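Local atomic coordinates of protein NRD1 (PDB entry 3CLJ), a protein that binds the phosphorylated C-terminal domain of RNA polymerase II within the yeast Nrd1-Nab3-Sen1 transcription termination complex. Residues V7-S12 with I25-T30; D34-E39 with R70-E75; D48-C53 with L59-I64; L123-D128 with A140-C145. All blocks are in the same frame, centred on the assembly; numbering follows the deposited sequence.

Contact 1 (V7-S12 with I25-T30); sequences VATLES and IKKLTT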
loop_
_atom_site.group_PDB
_atom_site.type_symbol
_atom_site.label_atom_id
_atom_site.label_comp_id
_atom_site.label_asym_id
_atom_site.label_seq_id
_atom_site.Cartn_x
_atom_site.Cartn_y
_atom_site.Cartn_z
ATOM N N VAL A 7 -13.065 5.830 -5.812
ATOM C CA VAL A 7 -13.559 5.797 -4.424
ATOM C C VAL A 7 -14.476 4.588 -4.189
ATOM O O VAL A 7 -14.202 3.787 -3.287
ATOM C CB VAL A 7 -14.243 7.144 -4.031
ATOM C CG1 VAL A 7 -14.937 7.058 -2.687
ATOM C CG2 VAL A 7 -13.244 8.235 -3.997
ATOM N N ALA A 8 -15.529 4.450 -5.012
ATOM C CA ALA A 8 -16.437 3.302 -4.948
ATOM C C ALA A 8 -15.723 1.957 -5.124
ATOM O O ALA A 8 -16.061 1.000 -4.437
ATOM C CB ALA A 8 -17.687 3.460 -5.973
ATOM N N THR A 9 -14.728 1.877 -6.009
ATOM C CA THR A 9 -14.004 0.630 -6.235
ATOM C C THR A 9 -13.110 0.275 -5.014
ATOM O O THR A 9 -13.088 -0.891 -4.556
ATOM C CB THR A 9 -13.165 0.702 -7.530
ATOM O OG1 THR A 9 -14.059 0.909 -8.640
ATOM C CG2 THR A 9 -12.340 -0.565 -7.748
ATOM N N LEU A 10 -12.432 1.299 -4.473
ATOM C CA LEU A 10 -11.748 1.135 -3.205
ATOM C C LEU A 10 -12.694 0.710 -2.038
ATOM O O LEU A 10 -12.431 -0.320 -1.377
ATOM C CB LEU A 10 -10.870 2.355 -2.856
ATOM C CG LEU A 10 -10.058 2.143 -1.567
ATOM C CD1 LEU A 10 -8.916 1.084 -1.600
ATOM C CD2 LEU A 10 -9.539 3.414 -1.180
ATOM N N GLU A 11 -13.756 1.483 -1.777
ATOM C CA GLU A 11 -14.729 1.092 -0.790
ATOM C C GLU A 11 -15.253 -0.355 -0.951
ATOM O O GLU A 11 -15.558 -1.011 0.062
ATOM C CB GLU A 11 -15.935 2.098 -0.733
ATOM C CG GLU A 11 -15.590 3.480 -0.172
ATOM C CD GLU A 11 -16.573 4.578 -0.528
ATOM O OE1 GLU A 11 -17.440 4.406 -1.430
ATOM O OE2 GLU A 11 -16.470 5.646 0.106
ATOM N N SER A 12 -15.402 -0.857 -2.189
ATOM C CA SER A 12 -15.946 -2.197 -2.407
ATOM C C SER A 12 -15.074 -3.359 -1.854
ATOM O O SER A 12 -15.546 -4.492 -1.777
ATOM C CB SER A 12 -16.288 -2.445 -3.882
ATOM O OG SER A 12 -15.103 -2.529 -4.661
ATOM N N ILE A 25 -7.445 -4.597 -7.812
ATOM C CA ILE A 25 -6.236 -3.867 -7.502
ATOM C C ILE A 25 -5.602 -3.333 -8.797
ATOM O O ILE A 25 -5.150 -2.185 -8.854
ATOM C CB ILE A 25 -5.223 -4.770 -6.640
ATOM C CG1 ILE A 25 -5.839 -5.091 -5.215
ATOM C CG2 ILE A 25 -3.854 -4.081 -6.477
ATOM C CD1 ILE A 25 -5.018 -6.146 -4.294
ATOM N N LYS A 26 -5.546 -4.180 -9.819
ATOM C CA LYS A 26 -5.080 -3.748 -11.123
ATOM C C LYS A 26 -5.907 -2.503 -11.564
ATOM O O LYS A 26 -5.349 -1.509 -12.053
ATOM C CB LYS A 26 -5.194 -4.889 -12.115
ATOM C CG LYS A 26 -4.643 -4.554 -13.455
ATOM C CD LYS A 26 -4.888 -5.636 -14.462
ATOM C CE LYS A 26 -4.653 -5.032 -15.852
ATOM N NZ LYS A 26 -4.097 -6.040 -16.795
ATOM N N LYS A 27 -7.220 -2.548 -11.355
ATOM C CA LYS A 27 -8.126 -1.431 -11.750
ATOM C C LYS A 27 -7.715 -0.123 -11.039
ATOM O O LYS A 27 -7.533 0.916 -11.654
ATOM C CB LYS A 27 -9.567 -1.781 -11.354
ATOM C CG LYS A 27 -10.625 -1.181 -12.207
ATOM C CD LYS A 27 -11.922 -0.982 -11.440
ATOM C CE LYS A 27 -12.937 -0.150 -12.264
ATOM N NZ LYS A 27 -14.109 0.026 -11.398
ATOM N N LEU A 28 -7.519 -0.207 -9.729
ATOM C CA LEU A 28 -7.011 0.913 -8.975
ATOM C C LEU A 28 -5.655 1.396 -9.456
ATOM O O LEU A 28 -5.370 2.603 -9.448
ATOM C CB LEU A 28 -6.962 0.564 -7.464
ATOM C CG LEU A 28 -8.256 0.232 -6.715
ATOM C CD1 LEU A 28 -7.928 -0.050 -5.198
ATOM C CD2 LEU A 28 -9.373 1.332 -6.853
ATOM N N THR A 29 -4.814 0.461 -9.875
ATOM C CA THR A 29 -3.418 0.761 -10.186
ATOM C C THR A 29 -3.350 1.482 -11.543
ATOM O O THR A 29 -2.582 2.456 -11.737
ATOM C CB THR A 29 -2.573 -0.521 -10.178
ATOM O OG1 THR A 29 -2.639 -1.121 -8.863
ATOM C CG2 THR A 29 -1.114 -0.207 -10.508
ATOM N N THR A 30 -4.175 1.011 -12.474
ATOM C CA THR A 30 -4.293 1.676 -13.773
ATOM C C THR A 30 -4.832 3.098 -13.627
ATOM O O THR A 30 -4.307 4.036 -14.249
ATOM C CB THR A 30 -5.101 0.824 -14.766
ATOM O OG1 THR A 30 -4.377 -0.401 -14.950
ATOM C CG2 THR A 30 -5.260 1.544 -16.136
#

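Contact 2 (D34-E39 with R70-E75); sequences DHIDIE and RAYLDE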
loop_
_atom_site.group_PDB
_atom_site.type_symbol
_atom_site.label_atom_id
_atom_site.label_comp_id
_atom_site.label_asym_id
_atom_site.label_seq_id
_atom_site.Cartn_x
_atom_site.Cartn_y
_atom_site.Cartn_z
ATOM N N ASP A 34 -2.781 6.706 -14.573
ATOM C CA ASP A 34 -3.468 7.593 -15.485
ATOM C C ASP A 34 -3.755 8.971 -14.888
ATOM O O ASP A 34 -4.115 9.892 -15.614
ATOM C CB ASP A 34 -4.800 6.972 -15.885
ATOM C CG ASP A 34 -4.649 5.874 -16.914
ATOM O OD1 ASP A 34 -3.517 5.624 -17.398
ATOM O OD2 ASP A 34 -5.680 5.259 -17.240
ATOM N N HIS A 35 -3.652 9.092 -13.565
ATOM C CA HIS A 35 -4.057 10.323 -12.908
ATOM C C HIS A 35 -3.012 10.663 -11.834
ATOM O O HIS A 35 -3.346 10.915 -10.674
ATOM C CB HIS A 35 -5.478 10.166 -12.315
ATOM C CG HIS A 35 -6.544 9.857 -13.334
ATOM N ND1 HIS A 35 -7.210 10.830 -14.045
ATOM C CD2 HIS A 35 -7.056 8.675 -13.760
ATOM C CE1 HIS A 35 -8.074 10.266 -14.874
ATOM N NE2 HIS A 35 -8.000 8.956 -14.723
ATOM N N ILE A 36 -1.738 10.664 -12.229
ATOM C CA ILE A 36 -0.652 11.045 -11.326
ATOM C C ILE A 36 -0.832 12.496 -10.817
ATOM O O ILE A 36 -0.447 12.817 -9.681
ATOM C CB ILE A 36 0.754 10.814 -11.979
ATOM C CG1 ILE A 36 1.076 9.312 -12.040
ATOM C CG2 ILE A 36 1.877 11.555 -11.231
ATOM C CD1 ILE A 36 1.967 8.943 -13.224
ATOM N N ASP A 37 -1.438 13.354 -11.641
ATOM C CA ASP A 37 -1.678 14.769 -11.253
ATOM C C ASP A 37 -2.477 14.914 -9.929
ATOM O O ASP A 37 -2.163 15.764 -9.119
ATOM C CB ASP A 37 -2.233 15.626 -12.430
ATOM C CG ASP A 37 -3.700 15.295 -12.817
ATOM O OD1 ASP A 37 -4.132 14.123 -12.958
ATOM O OD2 ASP A 37 -4.446 16.264 -13.041
ATOM N N ILE A 38 -3.468 14.041 -9.714
ATOM C CA ILE A 38 -4.220 14.001 -8.457
ATOM C C ILE A 38 -3.757 12.871 -7.492
ATOM O O ILE A 38 -4.529 12.421 -6.639
ATOM C CB ILE A 38 -5.774 13.984 -8.698
ATOM C CG1 ILE A 38 -6.144 12.814 -9.614
ATOM C CG2 ILE A 38 -6.294 15.419 -9.201
ATOM C CD1 ILE A 38 -7.509 12.264 -9.369
ATOM N N GLU A 39 -2.489 12.448 -7.592
ATOM C CA GLU A 39 -1.968 11.397 -6.726
ATOM C C GLU A 39 -2.193 11.724 -5.248
ATOM O O GLU A 39 -2.299 10.822 -4.420
ATOM C CB GLU A 39 -0.464 11.152 -6.943
ATOM C CG GLU A 39 0.434 12.375 -6.789
ATOM C CD GLU A 39 0.778 12.752 -5.333
ATOM O OE1 GLU A 39 1.298 13.880 -5.107
ATOM O OE2 GLU A 39 0.536 11.923 -4.445
ATOM N N ARG A 70 4.798 0.339 -6.292
ATOM C CA ARG A 70 5.871 -0.163 -7.160
ATOM C C ARG A 70 5.603 0.294 -8.595
ATOM O O ARG A 70 6.550 0.485 -9.339
ATOM C CB ARG A 70 6.153 -1.695 -7.065
ATOM C CG ARG A 70 6.965 -2.194 -5.803
ATOM C CD ARG A 70 7.356 -3.760 -5.809
ATOM N NE ARG A 70 6.130 -4.553 -5.925
ATOM C CZ ARG A 70 5.651 -5.085 -7.050
ATOM N NH1 ARG A 70 6.324 -5.012 -8.202
ATOM N NH2 ARG A 70 4.468 -5.667 -7.017
ATOM N N ALA A 71 4.329 0.516 -8.961
ATOM C CA ALA A 71 4.016 1.107 -10.293
ATOM C C ALA A 71 4.581 2.541 -10.414
ATOM O O ALA A 71 5.214 2.894 -11.405
ATOM C CB ALA A 71 2.518 1.073 -10.612
ATOM N N TYR A 72 4.405 3.322 -9.365
ATOM C CA TYR A 72 4.885 4.705 -9.311
ATOM C C TYR A 72 6.393 4.735 -9.271
ATOM O O TYR A 72 7.003 5.576 -9.917
ATOM C CB TYR A 72 4.292 5.397 -8.075
ATOM C CG TYR A 72 2.943 6.043 -8.309
ATOM C CD1 TYR A 72 2.229 5.830 -9.485
ATOM C CD2 TYR A 72 2.351 6.827 -7.323
ATOM C CE1 TYR A 72 0.966 6.440 -9.698
ATOM C CE2 TYR A 72 1.081 7.455 -7.542
ATOM C CZ TYR A 72 0.396 7.273 -8.727
ATOM O OH TYR A 72 -0.839 7.928 -8.963
ATOM N N LEU A 73 6.973 3.818 -8.488
ATOM C CA LEU A 73 8.435 3.606 -8.389
ATOM C C LEU A 73 9.028 3.284 -9.739
ATOM O O LEU A 73 10.144 3.725 -10.051
ATOM C CB LEU A 73 8.812 2.503 -7.361
ATOM C CG LEU A 73 10.307 2.221 -7.110
ATOM C CD1 LEU A 73 11.044 3.486 -6.631
ATOM C CD2 LEU A 73 10.559 1.059 -6.160
ATOM N N ASP A 74 8.298 2.536 -10.564
ATOM C CA ASP A 74 8.751 2.367 -11.947
ATOM C C ASP A 74 8.691 3.621 -12.815
ATOM O O ASP A 74 9.572 3.819 -13.626
ATOM C CB ASP A 74 8.033 1.222 -12.645
ATOM C CG ASP A 74 8.603 -0.112 -12.269
ATOM O OD1 ASP A 74 9.811 -0.168 -11.854
ATOM O OD2 ASP A 74 7.828 -1.097 -12.380
ATOM N N GLU A 75 7.647 4.435 -12.663
ATOM C CA GLU A 75 7.517 5.692 -13.399
ATOM C C GLU A 75 8.639 6.690 -13.061
ATOM O O GLU A 75 9.163 7.384 -13.929
ATOM C CB GLU A 75 6.170 6.334 -13.117
ATOM C CG GLU A 75 5.027 5.695 -13.810
ATOM C CD GLU A 75 5.119 5.786 -15.317
ATOM O OE1 GLU A 75 5.432 6.883 -15.841
ATOM O OE2 GLU A 75 4.873 4.750 -15.977
#

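Contact 3 (D48-C53 with L59-I64); sequences DYSRLC and LGSLYI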
loop_
_atom_site.group_PDB
_atom_site.type_symbol
_atom_site.label_atom_id
_atom_site.label_comp_id
_atom_site.label_asym_id
_atom_site.label_seq_id
_atom_site.Cartn_x
_atom_site.Cartn_y
_atom_site.Cartn_z
ATOM N N ASP A 48 -5.618 5.726 4.166
ATOM C CA ASP A 48 -6.737 5.711 5.085
ATOM C C ASP A 48 -7.506 4.388 5.010
ATOM O O ASP A 48 -8.040 3.907 6.016
ATOM C CB ASP A 48 -7.629 6.932 4.806
ATOM C CG ASP A 48 -6.976 8.255 5.269
ATOM O OD1 ASP A 48 -6.038 8.213 6.095
ATOM O OD2 ASP A 48 -7.443 9.369 4.891
ATOM N N TYR A 49 -7.584 3.815 3.817
ATOM C CA TYR A 49 -8.186 2.511 3.676
ATOM C C TYR A 49 -7.401 1.486 4.547
ATOM O O TYR A 49 -7.990 0.694 5.275
ATOM C CB TYR A 49 -8.182 2.057 2.193
ATOM C CG TYR A 49 -8.714 0.669 2.105
ATOM C CD1 TYR A 49 -10.089 0.421 2.324
ATOM C CD2 TYR A 49 -7.851 -0.421 1.900
ATOM C CE1 TYR A 49 -10.593 -0.897 2.280
ATOM C CE2 TYR A 49 -8.331 -1.703 1.821
ATOM C CZ TYR A 49 -9.697 -1.948 2.073
ATOM O OH TYR A 49 -10.174 -3.243 2.064
ATOM N N SER A 50 -6.085 1.513 4.446
ATOM C CA SER A 50 -5.211 0.707 5.328
ATOM C C SER A 50 -5.467 0.904 6.832
ATOM O O SER A 50 -5.463 -0.045 7.629
ATOM C CB SER A 50 -3.723 1.008 5.016
ATOM O OG SER A 50 -2.882 -0.017 5.536
ATOM N N ARG A 51 -5.579 2.166 7.212
ATOM C CA ARG A 51 -5.874 2.545 8.602
ATOM C C ARG A 51 -7.183 2.036 9.153
ATOM O O ARG A 51 -7.257 1.720 10.324
ATOM C CB ARG A 51 -5.871 4.062 8.764
ATOM C CG ARG A 51 -4.511 4.630 8.649
ATOM C CD ARG A 51 -4.623 6.136 8.659
ATOM N NE ARG A 51 -3.282 6.706 8.888
ATOM C CZ ARG A 51 -2.891 7.923 8.506
ATOM N NH1 ARG A 51 -3.765 8.746 7.895
ATOM N NH2 ARG A 51 -1.655 8.337 8.818
ATOM N N LEU A 52 -8.197 1.955 8.305
ATOM C CA LEU A 52 -9.563 1.819 8.760
ATOM C C LEU A 52 -10.240 0.490 8.383
ATOM O O LEU A 52 -11.342 0.215 8.843
ATOM C CB LEU A 52 -10.399 2.991 8.178
ATOM C CG LEU A 52 -9.979 4.389 8.717
ATOM C CD1 LEU A 52 -10.614 5.578 7.932
ATOM C CD2 LEU A 52 -10.206 4.541 10.219
ATOM N N CYS A 53 -9.607 -0.315 7.534
ATOM C CA CYS A 53 -10.261 -1.498 7.026
ATOM C C CYS A 53 -10.334 -2.590 8.129
ATOM O O CYS A 53 -9.590 -2.531 9.114
ATOM C CB CYS A 53 -9.521 -2.024 5.766
ATOM S SG CYS A 53 -7.850 -2.580 6.103
ATOM N N LEU A 59 -3.930 -7.034 5.042
ATOM C CA LEU A 59 -3.062 -7.576 4.026
ATOM C C LEU A 59 -3.420 -6.990 2.647
ATOM O O LEU A 59 -2.552 -6.395 1.973
ATOM C CB LEU A 59 -3.176 -9.100 4.013
ATOM C CG LEU A 59 -2.339 -9.844 2.937
ATOM C CD1 LEU A 59 -0.813 -9.460 3.046
ATOM C CD2 LEU A 59 -2.573 -11.355 2.960
ATOM N N GLY A 60 -4.690 -7.101 2.256
ATOM C CA GLY A 60 -5.193 -6.475 1.001
ATOM C C GLY A 60 -4.817 -5.015 0.850
ATOM O O GLY A 60 -4.429 -4.569 -0.233
ATOM N N SER A 61 -4.937 -4.264 1.940
ATOM C CA SER A 61 -4.581 -2.850 1.946
ATOM C C SER A 61 -3.088 -2.602 1.660
ATOM O O SER A 61 -2.729 -1.622 0.988
ATOM C CB SER A 61 -5.007 -2.185 3.249
ATOM O OG SER A 61 -4.001 -2.405 4.285
ATOM N N LEU A 62 -2.229 -3.504 2.122
ATOM C CA LEU A 62 -0.789 -3.415 1.793
ATOM C C LEU A 62 -0.480 -3.876 0.345
ATOM O O LEU A 62 0.483 -3.385 -0.291
ATOM C CB LEU A 62 0.048 -4.208 2.832
ATOM C CG LEU A 62 0.030 -3.618 4.258
ATOM C CD1 LEU A 62 0.702 -4.607 5.259
ATOM C CD2 LEU A 62 0.604 -2.214 4.408
ATOM N N TYR A 63 -1.298 -4.803 -0.162
ATOM C CA TYR A 63 -1.245 -5.202 -1.599
ATOM C C TYR A 63 -1.613 -4.008 -2.495
ATOM O O TYR A 63 -1.014 -3.780 -3.559
ATOM C CB TYR A 63 -2.165 -6.379 -1.905
ATOM C CG TYR A 63 -1.680 -7.742 -1.386
ATOM C CD1 TYR A 63 -0.356 -7.936 -0.936
ATOM C CD2 TYR A 63 -2.545 -8.833 -1.382
ATOM C CE1 TYR A 63 0.083 -9.210 -0.492
ATOM C CE2 TYR A 63 -2.144 -10.085 -0.942
ATOM C CZ TYR A 63 -0.830 -10.276 -0.512
ATOM O OH TYR A 63 -0.461 -11.528 -0.104
ATOM N N ILE A 64 -2.604 -3.228 -2.073
ATOM C CA ILE A 64 -2.992 -2.063 -2.858
ATOM C C ILE A 64 -1.833 -1.040 -2.911
ATOM O O ILE A 64 -1.488 -0.508 -3.978
ATOM C CB ILE A 64 -4.272 -1.375 -2.283
ATOM C CG1 ILE A 64 -5.546 -2.179 -2.589
ATOM C CG2 ILE A 64 -4.481 0.030 -2.917
ATOM C CD1 ILE A 64 -6.799 -1.773 -1.660
#

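Contact 4 (L123-D128 with A140-C145); sequences LLDIWD and AIRSKC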
loop_
_atom_site.group_PDB
_atom_site.type_symbol
_atom_site.label_atom_id
_atom_site.label_comp_id
_atom_site.label_asym_id
_atom_site.label_seq_id
_atom_site.Cartn_x
_atom_site.Cartn_y
_atom_site.Cartn_z
ATOM N N LEU A 123 6.079 -9.679 1.433
ATOM C CA LEU A 123 5.929 -8.392 0.839
ATOM C C LEU A 123 7.031 -7.411 1.266
ATOM O O LEU A 123 7.570 -6.647 0.423
ATOM C CB LEU A 123 4.515 -7.880 1.213
ATOM C CG LEU A 123 3.816 -6.835 0.392
ATOM C CD1 LEU A 123 3.579 -7.290 -1.066
ATOM C CD2 LEU A 123 2.527 -6.312 1.126
ATOM N N LEU A 124 7.366 -7.390 2.576
ATOM C CA LEU A 124 8.573 -6.650 3.039
ATOM C C LEU A 124 9.830 -7.038 2.275
ATOM O O LEU A 124 10.706 -6.187 1.992
ATOM C CB LEU A 124 8.803 -6.824 4.571
ATOM C CG LEU A 124 7.715 -6.056 5.357
ATOM C CD1 LEU A 124 7.724 -6.360 6.861
ATOM C CD2 LEU A 124 7.872 -4.507 5.084
ATOM N N ASP A 125 9.947 -8.327 1.945
ATOM C CA ASP A 125 11.134 -8.807 1.220
ATOM C C ASP A 125 11.191 -8.302 -0.217
ATOM O O ASP A 125 12.247 -7.893 -0.718
ATOM C CB ASP A 125 11.219 -10.335 1.284
ATOM C CG ASP A 125 11.630 -10.830 2.672
ATOM O OD1 ASP A 125 12.108 -9.990 3.478
ATOM O OD2 ASP A 125 11.487 -12.051 2.965
ATOM N N ILE A 126 10.040 -8.311 -0.873
ATOM C CA ILE A 126 9.866 -7.685 -2.193
ATOM C C ILE A 126 10.119 -6.168 -2.126
ATOM O O ILE A 126 10.842 -5.635 -2.965
ATOM C CB ILE A 126 8.451 -8.042 -2.750
ATOM C CG1 ILE A 126 8.421 -9.512 -3.224
ATOM C CG2 ILE A 126 7.960 -7.071 -3.837
ATOM C CD1 ILE A 126 7.052 -10.065 -2.993
ATOM N N TRP A 127 9.589 -5.473 -1.122
ATOM C CA TRP A 127 9.891 -4.031 -0.986
ATOM C C TRP A 127 11.392 -3.772 -0.851
ATOM O O TRP A 127 11.955 -2.857 -1.467
ATOM C CB TRP A 127 9.114 -3.459 0.212
ATOM C CG TRP A 127 7.625 -3.429 -0.085
ATOM C CD1 TRP A 127 7.022 -3.797 -1.297
ATOM C CD2 TRP A 127 6.552 -3.026 0.777
ATOM N NE1 TRP A 127 5.681 -3.618 -1.234
ATOM C CE2 TRP A 127 5.345 -3.129 0.011
ATOM C CE3 TRP A 127 6.481 -2.533 2.087
ATOM C CZ2 TRP A 127 4.112 -2.762 0.512
ATOM C CZ3 TRP A 127 5.244 -2.200 2.592
ATOM C CH2 TRP A 127 4.068 -2.318 1.811
ATOM N N ASP A 128 12.030 -4.580 -0.009
ATOM C CA ASP A 128 13.477 -4.544 0.207
ATOM C C ASP A 128 14.212 -4.773 -1.120
ATOM O O ASP A 128 15.079 -3.996 -1.510
ATOM C CB ASP A 128 13.856 -5.632 1.237
ATOM C CG ASP A 128 15.323 -5.607 1.627
ATOM O OD1 ASP A 128 15.743 -4.723 2.424
ATOM O OD2 ASP A 128 16.059 -6.474 1.150
ATOM N N ALA A 140 13.466 -4.441 11.452
ATOM C CA ALA A 140 12.977 -4.767 12.803
ATOM C C ALA A 140 11.462 -5.109 12.736
ATOM O O ALA A 140 11.058 -6.132 13.266
ATOM C CB ALA A 140 13.255 -3.633 13.787
ATOM N N ILE A 141 10.690 -4.319 11.985
ATOM C CA ILE A 141 9.276 -4.564 11.735
ATOM C C ILE A 141 9.074 -5.927 11.069
ATOM O O ILE A 141 8.151 -6.657 11.402
ATOM C CB ILE A 141 8.655 -3.424 10.901
ATOM C CG1 ILE A 141 8.604 -2.151 11.721
ATOM C CG2 ILE A 141 7.258 -3.789 10.366
ATOM C CD1 ILE A 141 8.355 -0.886 10.846
ATOM N N ARG A 142 9.992 -6.280 10.172
ATOM C CA ARG A 142 9.971 -7.546 9.506
ATOM C C ARG A 142 10.119 -8.763 10.452
ATOM O O ARG A 142 9.659 -9.856 10.141
ATOM C CB ARG A 142 11.072 -7.543 8.430
ATOM C CG ARG A 142 11.014 -8.669 7.425
ATOM C CD ARG A 142 12.354 -9.307 7.338
ATOM N NE ARG A 142 12.419 -10.370 6.326
ATOM C CZ ARG A 142 13.388 -11.294 6.242
ATOM N NH1 ARG A 142 14.398 -11.315 7.112
ATOM N NH2 ARG A 142 13.357 -12.216 5.274
ATOM N N SER A 143 10.763 -8.619 11.604
ATOM C CA SER A 143 10.990 -9.826 12.445
ATOM C C SER A 143 9.693 -10.407 13.087
ATOM O O SER A 143 8.732 -9.659 13.386
ATOM C CB SER A 143 12.099 -9.592 13.466
ATOM O OG SER A 143 11.724 -8.561 14.327
ATOM N N LYS A 144 9.661 -11.744 13.184
ATOM C CA LYS A 144 8.591 -12.572 13.837
ATOM C C LYS A 144 8.423 -12.235 15.333
ATOM O O LYS A 144 7.336 -12.423 15.932
ATOM C CB LYS A 144 8.902 -14.093 13.756
ATOM C CG LYS A 144 8.487 -14.757 12.476
ATOM C CD LYS A 144 8.694 -16.285 12.591
ATOM C CE LYS A 144 7.678 -17.032 11.689
ATOM N NZ LYS A 144 7.736 -18.535 11.732
ATOM N N CYS A 145 9.533 -11.809 15.933
ATOM C CA CYS A 145 9.545 -11.322 17.285
ATOM C C CYS A 145 8.753 -10.045 17.414
ATOM O O CYS A 145 8.156 -9.817 18.456
ATOM C CB CYS A 145 10.982 -11.097 17.708
ATOM S SG CYS A 145 11.829 -12.701 17.777
#

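Contact 1 (V7-S12 with I25-T30)
Thr9 and Leu28 form the tight part of this contact between two roughly antiparallel helices. Thr9 CG2 lies 3.6 Å from Leu28 CD2, the two side chains running alongside each other in opposed senses. CD2 also comes up to the backbone of the first helix, 3.9 Å from Leu10 N, while the other branch, CD1, meets Leu10 CD1 at 3.9 Å with the two leucines roughly perpendicular. A branched leucine suits this place because each methyl finds its own partner, and the short threonine lets it approach the helix backbone.

The polar side is the more exposed. Lys27 runs out fully extended, with CG anti to the backbone N (chi1 -151°). Its CD passes 3.7 Å from Thr9 CG2 before NZ gives a hydrogen bond to Thr9 OG1 at 2.9 Å. The two ends of the threonine thus do different work: the methyl joins the apolar layer and the hydroxyl takes the ammonium group. That hydroxyl also bonds to the carbonyl of Asn5, whose side-chain oxygen receives Lys27 NZ as well.

The short segments' axes pass 10.3 Å apart at 150°, packing the first two helices of the all-helical CID domain against each other. On the inner side Leu10 continues onto Leu45 of helix 39-52 and Ile64 of helix 58-77, while Leu28 leans on Phe13, in the loop after helix 3-11.

Contact 2 (D34-E39 with R70-E75)
Tyr72 reaches out of its helix to Ile36 and Glu39, which meet the hydroxyl end of its ring. Ile36 starts toward the helix, whereas Tyr72 leaves its backbone along the contact and only the outer end of its ring comes near. The two side chains then lie antiparallel, one beside the other, with Ile36 CG1 3.7 Å from Tyr72 CE1 and 3.9 Å from its OH. The approach is oblique to the ring plane. Glu39 brings only the root of its side chain: CB is 3.8 Å from Tyr72 OH and 4.1 Å from CE2.

What keeps the acid group from the ring is its folded chain. CG is wedged between the backbone N and the carbonyl carbon (chi1 55°), and a second bend follows at chi2, turning the carboxylate away to accept hydrogen bonds from His92 and Gly88. The tyrosine hydroxyl bonds to the carbonyl of Ala32; a tyrosine suits the place, with an apolar ring for Ile36 and a hydroxyl for that carbonyl. A leucine in place of Tyr72 would probably leave the carbonyl without this side-chain donor and open a gap beside Ile36 CG1.

The contact seats the loop between helices 22-34 and 39-52 on helix 58-77 of the all-helical CID fold. Helix 90-111 borders it too: Ala93 touches both Tyr72 and Glu39, and Cys90 touches Ile36.

Contact 3 (D48-C53 with L59-I64)
Ser50 and Ser61 turn their hydroxyls together by different torsions: OG of Ser50 is anti to the backbone N (chi1 -162°), whereas OG of Ser61 sits between the backbone N and the carbonyl carbon (chi1 83°). The two oxygens end 2.9 Å apart in a hydrogen bond. Serines are small enough to let the helices come close: their CA atoms are 4.9 Å apart, and the segment axes, almost antiparallel at 169°, approach to 8.9 Å.

Tyr49 packs beside this polar pair. Ser61 CB approaches its ring obliquely, 3.6 Å from Tyr49 CD2, and Tyr49 CE2 meets Ile64 CD1 at 3.8 Å, the tyrosine and isoleucine side chains set nearly square to each other. Cys53, one turn further on, lays its CB over one ring face near the rim, and its SG reaches to 4.0 Å from Ser61 CB. A valine in place of Tyr49 would probably open a gap between Ile64 CD1 and Ser61 CB and strip Cys53 CB of the ring it covers.

Away from helix 58-77, toward helix 90-111, Arg51 NH1 makes a salt bridge with Asp48 OD1, and Glu103 gives that arginine a second acid. The chemistry is therefore divided: charges pair on that side, while between the helices the buried serine oxygens share a hydrogen bond and Ser61 OG also bonds to the Lys58 carbonyl, allowing polar atoms to sit inside a closely packed helical hairpin.

Contact 4 (L123-D128 with A140-C145)
Leu124 of helix 114-130 faces Arg142, their CA atoms 6.7 Å apart, where the chain makes a type I turn from Ala140 to Ser143 before entering the helix at 144-149. The leucine is the apolar half of the contact. Its CD1 presses on the backbone of the turn, 3.7 Å from Arg142 CA, and reaches Ile141 CG2 more loosely at 4.4 Å. It suits the place because it lies along the arginine's methylenes, Leu124 CB being 4.1 Å from Arg142 CG, with the two side chains heading opposite ways.

Beyond these methylenes, Arg142 bends at chi2 and brings its guanidinium to Asp125, one residue along the helix. NH2 meets Asp125 OD2 at 3.0 Å in a nearly straight bond (165°), arriving on the syn side of the oxygen, which itself lies in the guanidinium plane. NE reaches Asp125 OD1 at 2.9 Å, but this second bond is weak and strongly bent (120°), consistent with the 55° turn between the two planes. Arg121 lies close to Arg142, so the carboxylate probably also offsets the like charges.

Ser143, at the N-cap, bonds back through both N and OG to Ala140 O, closing the turn. With Ile141 packed on Gln102 and Ile109, a bidentate arginine-aspartate salt bridge, one bond straight and one weak, joins the segment leading into the last helix to helices 114-130 and 90-111 of the helical CID domain, of the TPR clan.

Helix 58-77 is the common thread of the domain. It belongs to contacts 2 and 3, and it borders the other two. Contact 1 meets contact 3 where Leu10 CD1 lies 3.6 Å from Ile64 CD1, and meets contact 2 where Thr29 CG2 is 3.9 Å from Ala71 CB. On the other flank of helix 58-77, Leu62 CB of contact 3 touches Leu123 CD2 of contact 4 at 3.7 Å, and Asp66 OD1 makes a salt bridge with Arg70 and a hydrogen bond with Trp127. Contacts 1 and 4 lie on opposite sides of the chain's centre, about 26 Å between centres. Bound glycerol near Lys27 and His35 may mark surface pockets, though no polymerase peptide is present to locate the binding site.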